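Local coordinates for EST1E (Clostridium proteoclasticum, PDB 2WTM), which acts as a promiscuous feruloyl esterase of the alpha/beta-hydrolase clan, hydrolysing esters of ferulic acid and related substrates, at residues M4-D9 / A58-D63; A88-A93 / I102-H107; L147-D152 / D158-W163; A134-E139 / A202-A207. All blocks are in the same frame, centred on the assembly; numbering follows the deposited sequence.

Interaction 1: residues M4-D9 / A58-D63; sequences MYIDCD and ATLRAD
Strand 58-62, whose Leu60 meets Met4 and Ile6 of strand 3-8, is followed at once by Asp63, a carboxylate with OD2 gripped by two donors, Lys69 N and Asn14 ND2, and with OD1 bonded to Ser40 OG. These are strands of the central alpha/beta-hydrolase sheet, but not adjacent ones: strand 11-18 runs between them and pairs with the outer strand through the backbones of Met4 and Ile6. The two strands therefore meet only through side chains that reach across the intervening strand on one face of the sheet. Leu60 is the common partner. Its CG is anti to the backbone N (chi1 -176°), and its two methyls go to different neighbours. Leu60 CD1 receives Met4 CE at 4.3 Å, while Leu60 CD2 lies 4.4 Å from Ile6 CD1. Met4 gets there by a turn about its CG-SD bond (chi3 61°), which brings the terminal methyl up to the leucine; Ile6 instead points its CB toward strand 58-62 and extends straight to CD1. Both contacts are loose and wholly apolar, and they bury under 100 Å² in total. Helix 79-93 lies over the same face and closes the group: Tyr92 touches Met4 and Ile6, and Leu60 CD2 packs against Val89 CG1.

Interaction 2: residues A88-A93 / I102-H107; sequences AVVDYA and IYMAGH
Ile102 is the first residue of segment 102-107 to reach the helix, meeting Ala93 with the end of its longer branch. CG1 sits beside the backbone N and the chain is extended beyond it (chi2 174°), which carries CD1 out to 4.1 Å from Ala93 CB. Both residues direct their CB at the opposite segment, and here the two backbones come nearest, CA of Ala93 to CA of Ile102 being 7.9 Å. Tyr103 turns to the other face of the sheet, where its OH bonds Lys126 NZ. Met104 returns to the helix side. Its thioether chain is fully stretched, with chi3 at 173°, so that only the terminal methyl does the touching: Met104 CE lies 3.6 Å from Val90 CG2, and the two side chains cross at about a right angle. CG2, anti to the valine's carbonyl carbon, is the branch that meets the methionine. Past Met104 the strand leaves the helix behind. Gly106 and His107 open the GxSxG sequence that probably forms the nucleophile elbow, and His107 NE2 is bonded to His228 O. The contact is thus a hydrophobic seam between the last turn of helix 79-93 and the middle of strand 99-107, the closing half of a beta-alpha-beta crossover that begins at strand 58-62. Strand 27-33 lies between those two strands and meets the helix through Ile31 and Leu29, while strand 125-131 flanks the other side, with Ile125 packed on both Ile102 and Met104.

Interaction 3: residues L147-D152 / D158-W163; sequences LGLKFD and DELDAW
Leu149 and Leu160 face each other from two short strands, 149-150 and 159-162, that belong to separate two-stranded hairpins and share no backbone bonds; residues 147-151 run nearly opposite to residues 160-163, 157° apart. The two leucines lie alongside each other, pointing opposite ways, and Leu149 CD1 comes 3.7 Å from Leu160 CD2. That same Leu149 methyl fills the middle of the contact, reaching Ala162 CB at 3.9 Å and Trp163 CH2 at 3.7 Å. Nearer the Phe151 end, Leu160 CD2 lies obliquely against the Phe151 ring, 4.1 Å from CD2 of that ring. Both hairpins lie in the insertion between sheet strands 125-131 and 192-197, where many alpha/beta-hydrolases carry a lid or cap, and Leu147 comes near the presumed catalytic triad without touching it. The indole of Trp163 is held from several sides. Ala162 CB sits 3.5 Å above its plane, over the ring centre, and Phe36 meets it edge-to-face. Leu147 crosses it at about a right angle, its CD1 4.1 Å from Trp163 NE1. A water bridges the indole N-H and a backbone carbonyl: it accepts from Trp163 NE1 at 2.9 Å and donates to Leu147 O at 2.6 Å.

Interaction 4: residues A134-E139 / A202-A207; sequences AAMIPE and AVPYEA
Met136 and Ala207 aim their CB atoms at each other, and the methionine rides close over the alanine methyl: Met136 CG is 3.4 Å from Ala207 CB, tighter than normal van der Waals contact. All three torsions of Met136 lie near -60°, so the chain curls round instead of reaching out, and its sulfur also faces the alanine, with SD 3.7 Å from Ala207 CB. Pro204 borders the same methionine from the side, its CG 4.4 Å from Met136 CG. The second pairing is of smaller groups. Val203 points at the other segment and puts CG1, beside its own backbone N (chi1 -53°), against Ala134 CB at 3.9 Å. Both segments sit next to the catalytic centre expected for an alpha/beta-hydrolase: Ala134 touches Ser108, the presumed nucleophile on its elbow, while Val203 touches His228 and gives its N-H to Asp200 OD1, as does Ala202. The contact therefore joins the loops after strands 125-131 and 192-197 beside the probable Ser-His-Asp triad. Each of these loops leads into a helix. Ala134 to Ile137 make a type I turn, closed by Ile137 N bonding to Ala134 O at 3.1 Å, which leads into helix 137-143. On the other side Ala207 N donates to Pro204 O at 3.2 Å, near the start of helix 205-214.

Overall arrangement
Interactions 1 and 2 form one continuous core around helix 79-93, their centres 9 Å apart: Met4 SD lies 3.2 Å from Tyr92 OH, while Ala62 CB meets Val89 CG2 at 3.8 Å. Interactions 2 and 4 lie on opposite sides of the chain's centre, about 6 Å apart at their nearest atoms; strand 99-107 leads into the likely nucleophile Ser108, which Ala134 touches. Interaction 3 is nested in the chain loop that interaction 4 closes, and the two come within about 4 Å at nearest atoms without touching. The side chains of Leu147 and Val203 each come within about 5 Å of bound phosphate, probably from the crystallisation liquor.

Interaction 1: residues M4-D9 / A58-D63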
# COMPACT_ATOMS: atom_id res chain seq x y z
N MET A 4 16.50 -13.77 -13.63
CA MET A 4 16.55 -12.44 -14.16
C MET A 4 16.22 -11.49 -13.01
O MET A 4 15.82 -12.00 -11.97
CB MET A 4 15.47 -12.27 -15.21
CG MET A 4 14.06 -12.15 -14.56
SD MET A 4 12.64 -12.14 -15.64
CE MET A 4 12.93 -13.76 -16.33
N TYR A 5 16.50 -10.20 -13.19
CA TYR A 5 16.03 -9.16 -12.27
C TYR A 5 14.94 -8.34 -12.96
O TYR A 5 15.12 -7.86 -14.11
CB TYR A 5 17.20 -8.28 -11.80
CG TYR A 5 17.97 -8.91 -10.66
CD1 TYR A 5 17.41 -8.98 -9.38
CD2 TYR A 5 19.25 -9.49 -10.84
CE1 TYR A 5 18.07 -9.56 -8.33
CE2 TYR A 5 19.90 -10.09 -9.80
CZ TYR A 5 19.32 -10.12 -8.51
OH TYR A 5 19.95 -10.71 -7.44
N ILE A 6 13.82 -8.14 -12.26
CA ILE A 6 12.76 -7.25 -12.67
C ILE A 6 12.88 -5.97 -11.85
O ILE A 6 12.82 -6.03 -10.63
CB ILE A 6 11.40 -7.93 -12.44
CG1 ILE A 6 11.24 -9.13 -13.38
CG2 ILE A 6 10.25 -7.00 -12.79
CD1 ILE A 6 10.08 -9.98 -13.08
N ASP A 7 13.08 -4.85 -12.52
CA ASP A 7 13.23 -3.59 -11.80
C ASP A 7 11.90 -3.16 -11.26
O ASP A 7 10.88 -3.25 -11.94
CB ASP A 7 13.74 -2.48 -12.70
CG ASP A 7 15.20 -2.64 -13.06
OD1 ASP A 7 16.05 -2.81 -12.16
OD2 ASP A 7 15.49 -2.56 -14.28
N CYS A 8 11.92 -2.65 -10.05
CA CYS A 8 10.75 -2.03 -9.44
C CYS A 8 11.23 -0.75 -8.82
O CYS A 8 11.67 -0.74 -7.70
CB CYS A 8 10.15 -3.02 -8.40
SG CYS A 8 8.60 -2.36 -7.59
N ASP A 9 11.24 0.33 -9.63
CA ASP A 9 11.83 1.60 -9.26
C ASP A 9 13.19 1.32 -8.69
O ASP A 9 14.01 0.68 -9.40
CB ASP A 9 10.96 2.41 -8.30
CG ASP A 9 9.66 2.83 -8.92
OD1 ASP A 9 9.51 2.86 -10.13
OD2 ASP A 9 8.74 3.07 -8.14
N ALA A 58 4.05 -22.15 -17.96
CA ALA A 58 5.30 -21.48 -17.58
C ALA A 58 5.08 -20.87 -16.18
O ALA A 58 3.96 -20.62 -15.77
CB ALA A 58 5.61 -20.44 -18.53
N THR A 59 6.18 -20.65 -15.48
CA THR A 59 6.09 -20.11 -14.12
C THR A 59 7.07 -18.98 -13.96
O THR A 59 8.18 -19.00 -14.52
CB THR A 59 6.35 -21.18 -13.07
OG1 THR A 59 7.62 -21.85 -13.33
CG2 THR A 59 5.16 -22.19 -13.05
N LEU A 60 6.67 -18.00 -13.14
CA LEU A 60 7.55 -16.89 -12.82
C LEU A 60 7.50 -16.81 -11.33
O LEU A 60 6.53 -16.30 -10.73
CB LEU A 60 7.14 -15.59 -13.52
CG LEU A 60 7.98 -14.30 -13.41
CD1 LEU A 60 9.40 -14.59 -13.94
CD2 LEU A 60 7.32 -13.24 -14.16
N ARG A 61 8.53 -17.37 -10.69
CA ARG A 61 8.74 -17.27 -9.29
C ARG A 61 9.47 -15.97 -8.99
O ARG A 61 10.53 -15.72 -9.56
CB ARG A 61 9.54 -18.47 -8.73
CG ARG A 61 8.88 -19.84 -8.81
CD ARG A 61 9.85 -20.94 -8.49
NE ARG A 61 10.84 -21.08 -9.56
CZ ARG A 61 12.05 -21.58 -9.38
NH1 ARG A 61 12.43 -21.88 -8.18
NH2 ARG A 61 12.87 -21.81 -10.41
N ALA A 62 8.94 -15.11 -8.10
CA ALA A 62 9.60 -13.82 -7.81
C ALA A 62 9.86 -13.70 -6.33
O ALA A 62 8.94 -13.97 -5.49
CB ALA A 62 8.64 -12.68 -8.24
N ASP A 63 11.08 -13.32 -5.97
CA ASP A 63 11.47 -13.02 -4.62
C ASP A 63 10.99 -11.55 -4.35
O ASP A 63 11.27 -10.62 -5.11
CB ASP A 63 12.98 -13.08 -4.44
CG ASP A 63 13.52 -14.49 -4.44
OD1 ASP A 63 12.73 -15.42 -4.15
OD2 ASP A 63 14.77 -14.61 -4.68

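Interaction 2: residues A88-A93 / I102-H107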
# COMPACT_ATOMS: atom_id res chain seq x y z
N ALA A 88 4.56 -4.98 -10.41
CA ALA A 88 5.72 -4.90 -11.33
C ALA A 88 5.94 -6.21 -12.05
O ALA A 88 6.31 -6.23 -13.25
CB ALA A 88 6.91 -4.50 -10.59
N VAL A 89 5.74 -7.30 -11.35
CA VAL A 89 6.00 -8.60 -11.96
C VAL A 89 4.85 -8.84 -12.97
O VAL A 89 5.10 -9.41 -14.07
CB VAL A 89 6.05 -9.70 -10.87
CG1 VAL A 89 5.99 -11.10 -11.48
CG2 VAL A 89 7.25 -9.55 -9.97
N VAL A 90 3.60 -8.56 -12.62
CA VAL A 90 2.49 -8.67 -13.60
C VAL A 90 2.74 -7.78 -14.84
O VAL A 90 2.60 -8.22 -15.97
CB VAL A 90 1.19 -8.28 -12.96
CG1 VAL A 90 0.02 -8.18 -14.05
CG2 VAL A 90 0.76 -9.21 -11.87
N ASP A 91 3.27 -6.60 -14.64
CA ASP A 91 3.52 -5.68 -15.79
C ASP A 91 4.61 -6.25 -16.69
O ASP A 91 4.56 -6.04 -17.93
CB ASP A 91 3.81 -4.24 -15.31
CG ASP A 91 2.54 -3.55 -14.77
OD1 ASP A 91 1.43 -4.07 -15.04
OD2 ASP A 91 2.74 -2.52 -14.09
N TYR A 92 5.57 -6.91 -16.10
CA TYR A 92 6.67 -7.56 -16.85
C TYR A 92 6.07 -8.72 -17.65
O TYR A 92 6.33 -8.88 -18.86
CB TYR A 92 7.75 -8.07 -15.89
CG TYR A 92 8.79 -8.93 -16.58
CD1 TYR A 92 9.79 -8.33 -17.26
CD2 TYR A 92 8.69 -10.27 -16.57
CE1 TYR A 92 10.76 -9.14 -17.95
CE2 TYR A 92 9.62 -11.07 -17.23
CZ TYR A 92 10.61 -10.49 -17.91
OH TYR A 92 11.53 -11.31 -18.56
N ALA A 93 5.28 -9.55 -16.99
CA ALA A 93 4.67 -10.73 -17.61
C ALA A 93 3.76 -10.39 -18.79
O ALA A 93 3.68 -11.13 -19.78
CB ALA A 93 3.88 -11.52 -16.54
N ILE A 102 -2.60 -15.33 -17.65
CA ILE A 102 -1.73 -15.25 -16.47
C ILE A 102 -2.51 -15.71 -15.24
O ILE A 102 -3.71 -15.39 -15.13
CB ILE A 102 -1.22 -13.80 -16.26
CG1 ILE A 102 -0.49 -13.34 -17.54
CG2 ILE A 102 -0.35 -13.66 -15.00
CD1 ILE A 102 -0.07 -11.90 -17.52
N TYR A 103 -1.87 -16.51 -14.40
CA TYR A 103 -2.45 -17.01 -13.18
C TYR A 103 -1.60 -16.57 -12.00
O TYR A 103 -0.49 -16.16 -12.19
CB TYR A 103 -2.48 -18.52 -13.21
CG TYR A 103 -3.37 -19.09 -14.30
CD1 TYR A 103 -4.67 -19.46 -14.01
CD2 TYR A 103 -2.89 -19.32 -15.59
CE1 TYR A 103 -5.50 -20.01 -15.00
CE2 TYR A 103 -3.73 -19.89 -16.57
CZ TYR A 103 -5.01 -20.21 -16.26
OH TYR A 103 -5.91 -20.80 -17.18
N MET A 104 -2.11 -16.68 -10.78
CA MET A 104 -1.32 -16.42 -9.60
C MET A 104 -1.46 -17.54 -8.59
O MET A 104 -2.52 -18.09 -8.35
CB MET A 104 -1.70 -15.13 -8.89
CG MET A 104 -1.34 -13.88 -9.62
SD MET A 104 -1.94 -12.41 -8.67
CE MET A 104 -1.23 -11.12 -9.59
N ALA A 105 -0.35 -17.78 -7.90
CA ALA A 105 -0.30 -18.76 -6.75
C ALA A 105 0.71 -18.20 -5.72
O ALA A 105 1.61 -17.45 -6.06
CB ALA A 105 0.17 -20.18 -7.22
N GLY A 106 0.49 -18.51 -4.45
CA GLY A 106 1.38 -18.04 -3.39
C GLY A 106 1.19 -18.78 -2.12
O GLY A 106 0.09 -19.22 -1.90
N HIS A 107 2.24 -18.89 -1.30
CA HIS A 107 2.15 -19.55 -0.01
C HIS A 107 2.17 -18.57 1.16
O HIS A 107 3.05 -17.68 1.23
CB HIS A 107 3.30 -20.55 0.08
CG HIS A 107 3.28 -21.39 1.32
ND1 HIS A 107 4.09 -21.14 2.40
CD2 HIS A 107 2.49 -22.42 1.67
CE1 HIS A 107 3.82 -22.02 3.35
NE2 HIS A 107 2.85 -22.81 2.93

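Interaction 3: residues L147-D152 / D158-W163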
# COMPACT_ATOMS: atom_id res chain seq x y z
N LEU A 147 1.91 -13.14 13.98
CA LEU A 147 2.59 -14.44 13.94
C LEU A 147 3.07 -14.87 15.34
O LEU A 147 4.25 -15.21 15.52
CB LEU A 147 3.75 -14.36 12.94
CG LEU A 147 3.45 -14.06 11.48
CD1 LEU A 147 4.72 -14.00 10.59
CD2 LEU A 147 2.45 -15.08 10.89
N GLY A 148 2.22 -14.74 16.34
CA GLY A 148 2.54 -15.12 17.73
C GLY A 148 3.10 -14.04 18.66
O GLY A 148 3.00 -14.18 19.89
N LEU A 149 3.63 -12.95 18.12
CA LEU A 149 4.04 -11.82 18.95
C LEU A 149 2.87 -10.98 19.27
O LEU A 149 2.15 -10.61 18.35
CB LEU A 149 5.08 -10.95 18.26
CG LEU A 149 6.42 -11.57 17.97
CD1 LEU A 149 7.33 -10.61 17.23
CD2 LEU A 149 7.05 -11.90 19.23
N LYS A 150 2.71 -10.59 20.54
CA LYS A 150 1.63 -9.74 20.98
C LYS A 150 2.10 -8.36 21.38
O LYS A 150 3.13 -8.19 22.04
CB LYS A 150 0.88 -10.41 22.16
CG LYS A 150 0.29 -11.75 21.72
CD LYS A 150 -0.96 -12.15 22.55
CE LYS A 150 -2.34 -11.56 21.97
NZ LYS A 150 -3.00 -12.35 20.81
N PHE A 151 1.31 -7.33 21.06
CA PHE A 151 1.71 -5.93 21.33
C PHE A 151 0.45 -5.09 21.36
O PHE A 151 -0.63 -5.63 21.11
CB PHE A 151 2.69 -5.40 20.23
CG PHE A 151 2.21 -5.69 18.84
CD1 PHE A 151 1.26 -4.84 18.24
CD2 PHE A 151 2.62 -6.82 18.17
CE1 PHE A 151 0.74 -5.15 16.98
CE2 PHE A 151 2.11 -7.14 16.96
CZ PHE A 151 1.15 -6.30 16.33
N ASP A 152 0.60 -3.82 21.70
CA ASP A 152 -0.51 -2.86 21.76
C ASP A 152 -0.73 -2.39 20.33
O ASP A 152 0.22 -1.82 19.72
CB ASP A 152 -0.12 -1.66 22.62
CG ASP A 152 -1.26 -0.65 22.78
OD1 ASP A 152 -2.29 -0.73 22.06
OD2 ASP A 152 -1.13 0.23 23.69
N ASP A 158 8.48 -0.03 17.66
CA ASP A 158 9.32 0.41 16.55
C ASP A 158 9.91 -0.79 15.79
O ASP A 158 10.13 -0.72 14.59
CB ASP A 158 10.46 1.29 17.04
CG ASP A 158 10.04 2.68 17.47
OD1 ASP A 158 8.96 3.22 17.04
OD2 ASP A 158 10.85 3.25 18.24
N GLU A 159 10.24 -1.84 16.54
CA GLU A 159 10.88 -3.01 15.97
C GLU A 159 10.43 -4.27 16.70
O GLU A 159 10.24 -4.25 17.94
CB GLU A 159 12.38 -2.84 16.07
CG GLU A 159 13.16 -3.95 15.37
CD GLU A 159 14.67 -3.78 15.56
OE1 GLU A 159 15.24 -2.81 15.05
OE2 GLU A 159 15.29 -4.61 16.24
N LEU A 160 10.21 -5.36 15.94
CA LEU A 160 9.86 -6.67 16.44
C LEU A 160 11.01 -7.57 16.08
O LEU A 160 11.51 -7.50 14.95
CB LEU A 160 8.63 -7.23 15.77
CG LEU A 160 7.41 -6.39 16.16
CD1 LEU A 160 7.20 -5.29 15.15
CD2 LEU A 160 6.20 -7.24 16.32
N ASP A 161 11.49 -8.38 17.03
CA ASP A 161 12.71 -9.18 16.81
C ASP A 161 12.31 -10.63 17.03
O ASP A 161 11.87 -11.01 18.13
CB ASP A 161 13.81 -8.80 17.82
CG ASP A 161 14.59 -7.59 17.44
OD1 ASP A 161 14.07 -6.69 16.72
OD2 ASP A 161 15.82 -7.56 17.68
N ALA A 162 12.32 -11.44 15.97
CA ALA A 162 11.86 -12.83 16.06
C ALA A 162 12.31 -13.55 14.77
O ALA A 162 13.18 -13.03 14.06
CB ALA A 162 10.39 -12.88 16.28
N TRP A 163 11.81 -14.75 14.56
CA TRP A 163 12.03 -15.48 13.27
C TRP A 163 13.51 -15.71 13.02
O TRP A 163 14.12 -15.24 12.05
CB TRP A 163 11.35 -14.67 12.12
CG TRP A 163 9.98 -14.27 12.53
CD1 TRP A 163 8.98 -15.08 12.73
CD2 TRP A 163 9.49 -12.94 12.81
NE1 TRP A 163 7.89 -14.42 13.16
CE2 TRP A 163 8.20 -13.08 13.24
CE3 TRP A 163 10.09 -11.66 12.84
CZ2 TRP A 163 7.40 -12.00 13.63
CZ3 TRP A 163 9.28 -10.56 13.25
CH2 TRP A 163 7.98 -10.73 13.61
O HOH W 1 6.46 -16.31 14.79

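Interaction 4: residues A134-E139 / A202-A207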
# COMPACT_ATOMS: atom_id res chain seq x y z
N ALA A 134 -1.93 -16.72 4.60
CA ALA A 134 -1.95 -16.02 5.89
C ALA A 134 -2.94 -14.87 5.85
O ALA A 134 -2.58 -13.72 6.19
CB ALA A 134 -0.54 -15.50 6.24
N ALA A 135 -4.20 -15.17 5.50
CA ALA A 135 -5.19 -14.14 5.20
C ALA A 135 -5.69 -13.40 6.43
O ALA A 135 -6.34 -12.35 6.31
CB ALA A 135 -6.35 -14.77 4.51
N MET A 136 -5.41 -13.94 7.61
CA MET A 136 -5.81 -13.23 8.87
C MET A 136 -4.76 -12.20 9.32
O MET A 136 -4.99 -11.51 10.33
CB MET A 136 -6.11 -14.23 10.01
CG MET A 136 -7.17 -15.24 9.72
SD MET A 136 -8.71 -14.43 9.45
CE MET A 136 -8.91 -13.69 11.06
N ILE A 137 -3.60 -12.06 8.64
CA ILE A 137 -2.59 -11.11 9.15
C ILE A 137 -3.21 -9.73 9.44
O ILE A 137 -2.93 -9.17 10.48
CB ILE A 137 -1.34 -11.07 8.25
CG1 ILE A 137 -0.45 -12.29 8.60
CG2 ILE A 137 -0.60 -9.75 8.44
CD1 ILE A 137 0.71 -12.45 7.70
N PRO A 138 -3.98 -9.14 8.49
CA PRO A 138 -4.50 -7.75 8.79
C PRO A 138 -5.44 -7.71 9.97
O PRO A 138 -5.24 -6.80 10.82
CB PRO A 138 -5.11 -7.29 7.46
CG PRO A 138 -4.33 -8.18 6.43
CD PRO A 138 -4.19 -9.53 7.08
N GLU A 139 -6.35 -8.64 10.05
CA GLU A 139 -7.35 -8.60 11.17
C GLU A 139 -6.60 -8.79 12.49
O GLU A 139 -6.76 -8.04 13.48
CB GLU A 139 -8.46 -9.61 10.97
CG GLU A 139 -9.30 -9.76 12.21
CD GLU A 139 -10.50 -10.72 12.06
OE1 GLU A 139 -10.86 -11.20 10.97
OE2 GLU A 139 -11.06 -11.01 13.13
N ALA A 202 0.91 -22.54 11.99
CA ALA A 202 1.38 -21.17 11.75
C ALA A 202 0.23 -20.26 11.46
O ALA A 202 0.22 -19.12 11.94
CB ALA A 202 2.36 -21.16 10.61
N VAL A 203 -0.70 -20.71 10.63
CA VAL A 203 -1.90 -19.93 10.27
C VAL A 203 -3.11 -20.83 10.32
O VAL A 203 -3.09 -21.96 9.78
CB VAL A 203 -1.65 -19.18 8.86
CG1 VAL A 203 -0.35 -18.39 8.92
CG2 VAL A 203 -1.56 -20.13 7.73
N PRO A 204 -4.19 -20.37 10.97
CA PRO A 204 -5.30 -21.23 11.28
C PRO A 204 -6.07 -21.72 10.07
O PRO A 204 -6.51 -20.91 9.24
CB PRO A 204 -6.21 -20.31 12.14
CG PRO A 204 -5.88 -18.97 11.69
CD PRO A 204 -4.41 -19.01 11.51
N TYR A 205 -6.18 -23.05 9.97
CA TYR A 205 -6.99 -23.72 8.94
C TYR A 205 -8.39 -23.14 8.76
O TYR A 205 -8.86 -22.99 7.63
CB TYR A 205 -7.08 -25.24 9.27
CG TYR A 205 -8.06 -26.04 8.44
CD1 TYR A 205 -7.78 -26.34 7.11
CD2 TYR A 205 -9.26 -26.52 8.98
CE1 TYR A 205 -8.66 -27.01 6.36
CE2 TYR A 205 -10.17 -27.21 8.22
CZ TYR A 205 -9.88 -27.48 6.93
OH TYR A 205 -10.79 -28.17 6.18
N GLU A 206 -9.08 -22.82 9.86
CA GLU A 206 -10.48 -22.45 9.81
C GLU A 206 -10.68 -21.12 9.10
O GLU A 206 -11.75 -20.84 8.55
CB GLU A 206 -11.10 -22.43 11.23
CG GLU A 206 -12.60 -22.05 11.27
CD GLU A 206 -13.49 -23.03 10.49
OE1 GLU A 206 -13.04 -24.16 10.22
OE2 GLU A 206 -14.66 -22.67 10.17
N ALA A 207 -9.65 -20.27 9.10
CA ALA A 207 -9.80 -19.04 8.32
C ALA A 207 -9.91 -19.32 6.83
O ALA A 207 -10.66 -18.68 6.10
CB ALA A 207 -8.67 -18.06 8.63